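PDB 3MI6: alpha-galactosidase from Lactobacillus brevis, which probably cleaves terminal, non-reducing alpha-D-galactose residues from alpha-galactosides by hydrolysis, as a member of glycoside hydrolase family 36. Local coordinates for residues Glu102-Gly113 / Ala131-Ile142; Gly198-Leu206 / Ala545-Ala553. One frame throughout, in Å; residues are numbered along the deposited sequence.

Interaction 1: Glu102-Gly113 / Ala131-Ile142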
loop_
_atom_site.group_PDB
_atom_site.type_symbol
_atom_site.label_atom_id
_atom_site.label_comp_id
_atom_site.label_asym_id
_atom_site.label_seq_id
_atom_site.Cartn_x
_atom_site.Cartn_y
_atom_site.Cartn_z
ATOM N N GLU D 102 22.780 36.178 -14.892
ATOM C CA GLU D 102 23.664 35.227 -15.564
ATOM C C GLU D 102 24.960 35.005 -14.815
ATOM O O GLU D 102 25.939 35.712 -15.037
ATOM C CB GLU D 102 23.945 35.659 -16.994
ATOM C CG GLU D 102 22.750 35.502 -17.886
ATOM C CD GLU D 102 22.857 36.313 -19.142
ATOM O OE1 GLU D 102 23.998 36.612 -19.553
ATOM O OE2 GLU D 102 21.800 36.651 -19.720
ATOM N N LEU D 103 24.961 34.023 -13.922
ATOM C CA LEU D 103 26.174 33.703 -13.194
ATOM C C LEU D 103 27.238 33.165 -14.136
ATOM O O LEU D 103 26.934 32.449 -15.100
ATOM C CB LEU D 103 25.905 32.699 -12.086
ATOM C CG LEU D 103 25.085 33.243 -10.925
ATOM C CD1 LEU D 103 24.890 32.146 -9.904
ATOM C CD2 LEU D 103 25.774 34.448 -10.307
ATOM N N THR D 104 28.481 33.541 -13.853
ATOM C CA THR D 104 29.621 33.086 -14.607
ATOM C C THR D 104 30.760 32.926 -13.629
ATOM O O THR D 104 31.178 33.904 -12.997
ATOM C CB THR D 104 30.050 34.115 -15.632
ATOM O OG1 THR D 104 28.974 34.361 -16.543
ATOM C CG2 THR D 104 31.244 33.599 -16.398
ATOM N N TYR D 105 31.252 31.693 -13.508
ATOM C CA TYR D 105 32.386 31.367 -12.645
ATOM C C TYR D 105 33.592 32.261 -12.924
ATOM O O TYR D 105 33.880 32.615 -14.076
ATOM C CB TYR D 105 32.767 29.887 -12.816
ATOM C CG TYR D 105 34.076 29.482 -12.168
ATOM C CD1 TYR D 105 34.141 29.176 -10.815
ATOM C CD2 TYR D 105 35.244 29.392 -12.913
ATOM C CE1 TYR D 105 35.337 28.797 -10.215
ATOM C CE2 TYR D 105 36.452 29.014 -12.320
ATOM C CZ TYR D 105 36.493 28.721 -10.971
ATOM O OH TYR D 105 37.683 28.345 -10.381
ATOM N N ASP D 106 34.298 32.622 -11.861
ATOM C CA ASP D 106 35.503 33.412 -12.007
ATOM C C ASP D 106 36.711 32.735 -11.356
ATOM O O ASP D 106 37.763 32.599 -11.994
ATOM C CB ASP D 106 35.292 34.826 -11.453
ATOM C CG ASP D 106 36.597 35.588 -11.269
ATOM O OD1 ASP D 106 37.420 35.613 -12.219
ATOM O OD2 ASP D 106 36.786 36.163 -10.171
ATOM N N HIS D 107 36.564 32.307 -10.101
ATOM C CA HIS D 107 37.685 31.745 -9.358
ATOM C C HIS D 107 37.214 31.007 -8.125
ATOM O O HIS D 107 36.106 31.235 -7.658
ATOM C CB HIS D 107 38.645 32.855 -8.928
ATOM C CG HIS D 107 38.188 33.625 -7.725
ATOM N ND1 HIS D 107 37.361 34.724 -7.813
ATOM C CD2 HIS D 107 38.462 33.466 -6.406
ATOM C CE1 HIS D 107 37.140 35.205 -6.600
ATOM N NE2 HIS D 107 37.796 34.460 -5.728
ATOM N N TYR D 108 38.070 30.146 -7.582
ATOM C CA TYR D 108 37.753 29.421 -6.358
ATOM C C TYR D 108 38.862 29.570 -5.330
ATOM O O TYR D 108 39.970 29.974 -5.657
ATOM C CB TYR D 108 37.538 27.936 -6.651
ATOM C CG TYR D 108 38.822 27.134 -6.699
ATOM C CD1 TYR D 108 39.432 26.838 -7.903
ATOM C CD2 TYR D 108 39.424 26.680 -5.536
ATOM C CE1 TYR D 108 40.601 26.111 -7.944
ATOM C CE2 TYR D 108 40.585 25.964 -5.572
ATOM C CZ TYR D 108 41.167 25.679 -6.778
ATOM O OH TYR D 108 42.332 24.962 -6.820
ATOM N N GLN D 109 38.565 29.205 -4.091
ATOM C CA GLN D 109 39.549 29.229 -3.018
ATOM C C GLN D 109 39.350 28.028 -2.078
ATOM O O GLN D 109 38.220 27.619 -1.835
ATOM C CB GLN D 109 39.411 30.537 -2.257
ATOM C CG GLN D 109 40.338 30.702 -1.086
ATOM C CD GLN D 109 40.169 32.071 -0.446
ATOM O OE1 GLN D 109 39.096 32.679 -0.540
ATOM N NE2 GLN D 109 41.225 32.561 0.210
ATOM N N LEU D 110 40.440 27.457 -1.565
ATOM C CA LEU D 110 40.371 26.285 -0.679
ATOM C C LEU D 110 41.026 26.579 0.667
ATOM O O LEU D 110 42.225 26.819 0.739
ATOM C CB LEU D 110 41.059 25.077 -1.320
ATOM C CG LEU D 110 40.471 23.664 -1.153
ATOM C CD1 LEU D 110 41.583 22.625 -1.215
ATOM C CD2 LEU D 110 39.670 23.499 0.135
ATOM N N LEU D 111 40.238 26.561 1.736
ATOM C CA LEU D 111 40.757 26.885 3.056
ATOM C C LEU D 111 40.857 25.623 3.876
ATOM O O LEU D 111 40.425 24.560 3.451
ATOM C CB LEU D 111 39.848 27.887 3.777
ATOM C CG LEU D 111 39.544 29.222 3.077
ATOM C CD1 LEU D 111 38.312 29.918 3.686
ATOM C CD2 LEU D 111 40.771 30.147 3.071
ATOM N N THR D 112 41.434 25.748 5.058
ATOM C CA THR D 112 41.507 24.635 5.976
ATOM C C THR D 112 40.631 24.926 7.182
ATOM O O THR D 112 40.488 26.079 7.613
ATOM C CB THR D 112 42.950 24.364 6.408
ATOM O OG1 THR D 112 43.595 23.567 5.406
ATOM C CG2 THR D 112 42.987 23.619 7.743
ATOM N N GLY D 113 40.026 23.868 7.712
ATOM C CA GLY D 113 39.103 23.992 8.822
ATOM C C GLY D 113 37.833 24.694 8.391
ATOM O O GLY D 113 37.384 24.566 7.251
ATOM N N ALA D 131 38.498 19.106 8.592
ATOM C CA ALA D 131 37.514 19.836 7.792
ATOM C C ALA D 131 38.184 20.760 6.791
ATOM O O ALA D 131 39.337 21.136 6.950
ATOM C CB ALA D 131 36.540 20.609 8.667
ATOM N N GLN D 132 37.445 21.119 5.752
ATOM C CA GLN D 132 37.946 21.981 4.697
ATOM C C GLN D 132 36.803 22.874 4.217
ATOM O O GLN D 132 35.652 22.453 4.199
ATOM C CB GLN D 132 38.467 21.143 3.523
ATOM C CG GLN D 132 39.568 20.140 3.852
ATOM C CD GLN D 132 40.213 19.548 2.599
ATOM O OE1 GLN D 132 41.282 19.983 2.180
ATOM N NE2 GLN D 132 39.559 18.562 1.991
ATOM N N THR D 133 37.105 24.110 3.834
ATOM C CA THR D 133 36.077 24.966 3.263
ATOM C C THR D 133 36.475 25.334 1.846
ATOM O O THR D 133 37.574 25.818 1.617
ATOM C CB THR D 133 35.839 26.256 4.090
ATOM O OG1 THR D 133 35.720 25.940 5.475
ATOM C CG2 THR D 133 34.573 26.957 3.645
ATOM N N LEU D 134 35.571 25.077 0.907
ATOM C CA LEU D 134 35.740 25.406 -0.501
ATOM C C LEU D 134 34.826 26.582 -0.794
ATOM O O LEU D 134 33.638 26.523 -0.484
ATOM C CB LEU D 134 35.323 24.214 -1.365
ATOM C CG LEU D 134 35.322 24.417 -2.885
ATOM C CD1 LEU D 134 36.736 24.514 -3.426
ATOM C CD2 LEU D 134 34.577 23.318 -3.605
ATOM N N VAL D 135 35.369 27.656 -1.363
ATOM C CA VAL D 135 34.559 28.817 -1.718
ATOM C C VAL D 135 34.580 29.037 -3.219
ATOM O O VAL D 135 35.623 29.305 -3.790
ATOM C CB VAL D 135 35.057 30.102 -1.052
ATOM C CG1 VAL D 135 34.112 31.253 -1.370
ATOM C CG2 VAL D 135 35.195 29.916 0.432
ATOM N N VAL D 136 33.425 28.942 -3.859
ATOM C CA VAL D 136 33.376 29.005 -5.308
ATOM C C VAL D 136 32.659 30.264 -5.765
ATOM O O VAL D 136 31.432 30.334 -5.730
ATOM C CB VAL D 136 32.680 27.759 -5.901
ATOM C CG1 VAL D 136 32.565 27.876 -7.403
ATOM C CG2 VAL D 136 33.445 26.517 -5.537
ATOM N N SER D 137 33.431 31.250 -6.218
ATOM C CA SER D 137 32.897 32.578 -6.507
ATOM C C SER D 137 32.481 32.761 -7.967
ATOM O O SER D 137 33.154 32.294 -8.875
ATOM C CB SER D 137 33.909 33.643 -6.089
ATOM O OG SER D 137 34.314 33.454 -4.742
ATOM N N PHE D 138 31.349 33.427 -8.177
ATOM C CA PHE D 138 30.857 33.715 -9.517
ATOM C C PHE D 138 30.623 35.218 -9.648
ATOM O O PHE D 138 30.659 35.948 -8.661
ATOM C CB PHE D 138 29.531 32.987 -9.786
ATOM C CG PHE D 138 29.606 31.485 -9.656
ATOM C CD1 PHE D 138 29.752 30.884 -8.414
ATOM C CD2 PHE D 138 29.492 30.671 -10.773
ATOM C CE1 PHE D 138 29.813 29.512 -8.302
ATOM C CE2 PHE D 138 29.549 29.305 -10.656
ATOM C CZ PHE D 138 29.711 28.729 -9.424
ATOM N N ASN D 139 30.373 35.670 -10.873
ATOM C CA ASN D 139 29.996 37.050 -11.134
ATOM C C ASN D 139 28.890 37.048 -12.163
ATOM O O ASN D 139 28.902 36.253 -13.106
ATOM C CB ASN D 139 31.176 37.868 -11.687
ATOM C CG ASN D 139 32.241 38.168 -10.638
ATOM O OD1 ASN D 139 33.403 37.779 -10.788
ATOM N ND2 ASN D 139 31.851 38.873 -9.581
ATOM N N ASP D 140 27.943 37.954 -11.980
ATOM C CA ASP D 140 26.873 38.172 -12.933
ATOM C C ASP D 140 27.298 39.114 -14.077
ATOM O O ASP D 140 27.647 40.284 -13.849
ATOM C CB ASP D 140 25.674 38.749 -12.192
ATOM C CG ASP D 140 24.492 38.999 -13.100
ATOM O OD1 ASP D 140 24.282 38.200 -14.053
ATOM O OD2 ASP D 140 23.766 39.990 -12.837
ATOM N N ARG D 141 27.266 38.596 -15.303
ATOM C CA ARG D 141 27.515 39.397 -16.501
ATOM C C ARG D 141 26.541 40.569 -16.666
ATOM O O ARG D 141 26.816 41.508 -17.412
ATOM C CB ARG D 141 27.445 38.524 -17.760
ATOM C CG ARG D 141 28.427 37.360 -17.776
ATOM C CD ARG D 141 28.524 36.721 -19.158
ATOM N NE ARG D 141 27.344 35.930 -19.500
ATOM C CZ ARG D 141 27.357 34.607 -19.640
ATOM N NH1 ARG D 141 28.496 33.937 -19.471
ATOM N NH2 ARG D 141 26.241 33.956 -19.961
ATOM N N ILE D 142 25.399 40.510 -15.988
ATOM C CA ILE D 142 24.368 41.530 -16.154
ATOM C C ILE D 142 24.400 42.652 -15.107
ATOM O O ILE D 142 24.165 43.814 -15.437
ATOM C CB ILE D 142 22.948 40.915 -16.181
ATOM C CG1 ILE D 142 22.811 39.927 -17.338
ATOM C CG2 ILE D 142 21.905 42.002 -16.294
ATOM C CD1 ILE D 142 21.409 39.385 -17.517
#
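Y105 and F138 meet at the apolar centre: CB of Y105 lies 3.9 Å from CE2 of F138, while the edge of the Y105 ring takes up CG1 of V136, 4.0 Å from CD1. L103 rests its CD2 on CB of F138, and CD2 of Y108 meets CD1 of L134. Strand 11-15 and strand 19-25 pack against this cluster through F12, F23 and I25. The two segments form an antiparallel ladder at one end of a nine-stranded sheet in the family's N-terminal domain, with 132-140 also bonded to 146-154. A beta bulge between Y105 and H107 shifts the register by one; D106 N still reaches S137 O. Beside it, CB of S137 sits over one face of the H107 imidazole, and H107 ND1 is hydrogen-bonded to D106 OD2 at 2.8 Å. At one end T133 OG1 donates to G113 O (2.8 Å) on a lone pair. At the other, D140 OD1 accepts from E102 N at 2.7 Å. E102 OE1 lies at the guanidinium edge of R141, 3.4 Å from NE, a salt bridge whose hydrogen bond is weak, while its OE2 pairs with K82 and with T439 N of a second subunit.

Interaction 2: Gly198-Leu206 / Ala545-Ala553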
loop_
_atom_site.group_PDB
_atom_site.type_symbol
_atom_site.label_atom_id
_atom_site.label_comp_id
_atom_site.label_asym_id
_atom_site.label_seq_id
_atom_site.Cartn_x
_atom_site.Cartn_y
_atom_site.Cartn_z
ATOM N N GLY D 198 3.591 18.692 13.220
ATOM C CA GLY D 198 2.694 18.565 14.344
ATOM C C GLY D 198 2.114 19.883 14.766
ATOM O O GLY D 198 1.583 20.646 13.944
ATOM N N THR D 199 2.247 20.155 16.061
ATOM C CA THR D 199 1.767 21.379 16.665
ATOM C C THR D 199 2.044 21.393 18.172
ATOM O O THR D 199 2.686 20.496 18.720
ATOM C CB THR D 199 0.254 21.587 16.413
ATOM O OG1 THR D 199 -0.126 22.897 16.859
ATOM C CG2 THR D 199 -0.582 20.518 17.145
ATOM N N TRP D 200 1.562 22.426 18.850
ATOM C CA TRP D 200 1.887 22.589 20.251
ATOM C C TRP D 200 1.400 21.364 21.028
ATOM O O TRP D 200 0.322 20.844 20.752
ATOM C CB TRP D 200 1.309 23.907 20.785
ATOM C CG TRP D 200 1.392 24.017 22.264
ATOM C CD1 TRP D 200 2.386 24.603 23.000
ATOM C CD2 TRP D 200 0.445 23.508 23.204
ATOM N NE1 TRP D 200 2.102 24.504 24.348
ATOM C CE2 TRP D 200 0.918 23.827 24.496
ATOM C CE3 TRP D 200 -0.764 22.816 23.079
ATOM C CZ2 TRP D 200 0.230 23.472 25.644
ATOM C CZ3 TRP D 200 -1.439 22.467 24.215
ATOM C CH2 TRP D 200 -0.946 22.799 25.484
ATOM N N ALA D 201 2.206 20.894 21.977
ATOM C CA ALA D 201 1.874 19.703 22.759
ATOM C C ALA D 201 1.850 18.383 21.944
ATOM O O ALA D 201 1.536 17.331 22.487
ATOM C CB ALA D 201 0.575 19.902 23.479
ATOM N N ARG D 202 2.169 18.440 20.651
ATOM C CA ARG D 202 2.375 17.228 19.852
ATOM C C ARG D 202 3.366 17.443 18.702
ATOM O O ARG D 202 3.079 17.116 17.566
ATOM C CB ARG D 202 1.047 16.649 19.329
ATOM C CG ARG D 202 -0.073 17.641 19.239
ATOM C CD ARG D 202 -1.364 17.023 18.693
ATOM N NE ARG D 202 -1.339 17.047 17.234
ATOM C CZ ARG D 202 -2.221 17.663 16.448
ATOM N NH1 ARG D 202 -3.262 18.302 16.950
ATOM N NH2 ARG D 202 -2.059 17.603 15.132
ATOM N N GLU D 203 4.535 17.977 19.009
ATOM C CA GLU D 203 5.520 18.296 17.981
ATOM C C GLU D 203 6.121 17.087 17.252
ATOM O O GLU D 203 6.311 16.009 17.816
ATOM C CB GLU D 203 6.671 19.133 18.570
ATOM C CG GLU D 203 6.266 20.486 19.140
ATOM C CD GLU D 203 5.796 20.414 20.585
ATOM O OE1 GLU D 203 5.091 19.447 20.937
ATOM O OE2 GLU D 203 6.140 21.336 21.367
ATOM N N ARG D 204 6.426 17.291 15.981
ATOM C CA ARG D 204 7.368 16.438 15.274
ATOM C C ARG D 204 7.014 14.959 15.126
ATOM O O ARG D 204 7.905 14.121 15.136
ATOM C CB ARG D 204 8.773 16.603 15.876
ATOM C CG ARG D 204 9.420 17.925 15.485
ATOM C CD ARG D 204 10.816 18.100 16.038
ATOM N NE ARG D 204 10.793 18.205 17.492
ATOM C CZ ARG D 204 10.297 19.249 18.161
ATOM N NH1 ARG D 204 9.771 20.279 17.495
ATOM N NH2 ARG D 204 10.312 19.257 19.495
ATOM N N HIS D 205 5.741 14.624 14.945
ATOM C CA HIS D 205 5.408 13.254 14.519
ATOM C C HIS D 205 5.968 13.029 13.106
ATOM O O HIS D 205 5.985 13.951 12.288
ATOM C CB HIS D 205 3.893 13.014 14.530
ATOM C CG HIS D 205 3.287 13.011 15.900
ATOM N ND1 HIS D 205 2.147 12.296 16.208
ATOM C CD2 HIS D 205 3.677 13.618 17.051
ATOM C CE1 HIS D 205 1.852 12.475 17.487
ATOM N NE2 HIS D 205 2.764 13.272 18.021
ATOM N N LEU D 206 6.404 11.802 12.821
ATOM C CA LEU D 206 7.021 11.467 11.540
ATOM C C LEU D 206 5.981 11.132 10.449
ATOM O O LEU D 206 5.025 10.402 10.688
ATOM C CB LEU D 206 7.981 10.306 11.748
ATOM C CG LEU D 206 8.898 9.868 10.603
ATOM C CD1 LEU D 206 10.096 9.190 11.213
ATOM C CD2 LEU D 206 8.225 8.937 9.588
ATOM N N ALA D 545 16.895 22.191 24.472
ATOM C CA ALA D 545 15.620 22.874 24.326
ATOM C C ALA D 545 14.557 22.171 25.156
ATOM O O ALA D 545 14.686 20.982 25.443
ATOM C CB ALA D 545 15.214 22.929 22.862
ATOM N N TRP D 546 13.531 22.912 25.575
ATOM C CA TRP D 546 12.352 22.314 26.202
ATOM C C TRP D 546 11.508 21.683 25.089
ATOM O O TRP D 546 10.835 22.383 24.337
ATOM C CB TRP D 546 11.560 23.373 26.977
ATOM C CG TRP D 546 10.334 22.834 27.665
ATOM C CD1 TRP D 546 9.067 23.340 27.608
ATOM C CD2 TRP D 546 10.259 21.666 28.499
ATOM N NE1 TRP D 546 8.209 22.567 28.367
ATOM C CE2 TRP D 546 8.917 21.537 28.923
ATOM C CE3 TRP D 546 11.200 20.724 28.938
ATOM C CZ2 TRP D 546 8.496 20.506 29.758
ATOM C CZ3 TRP D 546 10.777 19.702 29.764
ATOM C CH2 TRP D 546 9.435 19.598 30.164
ATOM N N THR D 547 11.553 20.359 24.984
ATOM C CA THR D 547 11.092 19.662 23.782
ATOM C C THR D 547 9.612 19.847 23.460
ATOM O O THR D 547 9.244 20.085 22.313
ATOM C CB THR D 547 11.404 18.168 23.878
ATOM O OG1 THR D 547 12.686 18.009 24.492
ATOM C CG2 THR D 547 11.409 17.512 22.492
ATOM N N SER D 548 8.767 19.707 24.472
ATOM C CA SER D 548 7.338 19.937 24.317
ATOM C C SER D 548 6.749 20.378 25.646
ATOM O O SER D 548 7.215 19.961 26.696
ATOM C CB SER D 548 6.637 18.654 23.849
ATOM O OG SER D 548 5.254 18.880 23.632
ATOM N N ASP D 549 5.728 21.221 25.596
ATOM C CA ASP D 549 4.935 21.510 26.776
ATOM C C ASP D 549 4.169 20.276 27.211
ATOM O O ASP D 549 3.794 20.140 28.379
ATOM C CB ASP D 549 3.956 22.642 26.515
ATOM C CG ASP D 549 4.458 23.959 27.035
ATOM O OD1 ASP D 549 5.391 23.923 27.865
ATOM O OD2 ASP D 549 3.925 25.019 26.606
ATOM N N ASP D 550 3.922 19.382 26.265
ATOM C CA ASP D 550 3.311 18.110 26.591
ATOM C C ASP D 550 4.334 17.255 27.341
ATOM O O ASP D 550 5.334 16.827 26.756
ATOM C CB ASP D 550 2.840 17.401 25.322
ATOM C CG ASP D 550 2.006 16.177 25.618
ATOM O OD1 ASP D 550 2.121 15.606 26.727
ATOM O OD2 ASP D 550 1.211 15.778 24.744
ATOM N N THR D 551 4.074 17.022 28.631
ATOM C CA THR D 551 4.942 16.210 29.484
ATOM C C THR D 551 4.282 14.887 29.891
ATOM O O THR D 551 4.716 14.241 30.865
ATOM C CB THR D 551 5.338 16.970 30.772
ATOM O OG1 THR D 551 4.163 17.252 31.545
ATOM C CG2 THR D 551 6.018 18.265 30.427
ATOM N N ASP D 552 3.224 14.497 29.174
ATOM C CA ASP D 552 2.676 13.156 29.334
ATOM C C ASP D 552 3.641 12.079 28.810
ATOM O O ASP D 552 4.228 12.243 27.734
ATOM C CB ASP D 552 1.350 13.010 28.605
ATOM C CG ASP D 552 0.818 11.581 28.672
ATOM O OD1 ASP D 552 0.366 11.171 29.758
ATOM O OD2 ASP D 552 0.877 10.860 27.655
ATOM N N ALA D 553 3.782 10.977 29.553
ATOM C CA ALA D 553 4.679 9.883 29.154
ATOM C C ALA D 553 4.371 9.310 27.759
ATOM O O ALA D 553 5.253 9.231 26.902
ATOM C CB ALA D 553 4.682 8.776 30.194
HETATM O O HOH W 1 4.566 22.136 23.391
#
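W200 turns the edge of its indole to D549, the predicted proton donor: NE1 donates to OD2 at 2.9 Å, nearly straight (163°) and close to the ring plane. OD2 receives it on its anti lone pair, with ring and carboxylate planes 74° apart. With CG of W200 trans to the backbone N (chi1 170°), the indole swings out to the aspartate, and its own neighbour A201 lays CB over one ring face. W546 NE1 holds the other oxygen, OD1, at 3.2 Å, so two indoles fix the rotation of the carboxylate. Replacing W200 by an alanine would probably leave D549 OD2 without this donor and the carboxylate less firmly held against turning.

Segment 198-206, mostly loop, comes from the N-terminal beta domain, with a type II turn over T199-R202, and meets T547-D550, just past strand 544-546 of the eight-stranded (beta/alpha) barrel; W200 and D549 are both predicted substrate-binding residues. Behind them, the E203 side chain bends beyond CG to bring its carboxylate to S548, whose OG donates to OE1 at 2.8 Å. That same OG accepts from D550 N, closing an ST turn. A water bridges E203 OE2, A201 N and D549 N, tying both backbones together, and OE2 also accepts from G531 N. R204 brings NH2 to T547 O in a weak bond of 3.1 Å; T563 and G531 take its other nitrogens, and F534 makes a cation-pi contact. CB of A201 packs on CB of D550 at 3.8 Å, where P675 of a third subunit touches both residues.

Interaction 1 and interaction 2 reach opposite ends of one antiparallel sheet: 103-112 is an outermost strand, and 198-206 runs into 205-210, the other. Their centres lie about 41 Å apart and their nearest atoms about 25 Å, so they do not touch. Interaction 1 lies away from the predicted active site and joins strands of a single domain. Interaction 2, by contrast, brings that domain's W200 to the barrel's D549, whose side chain is about 5 Å from that of N481 and about 6 Å from that of C527, both predicted to bind substrate. Both contacts also touch the second subunit, through E102 and I142 in one and T199, W200 and R202 in the other.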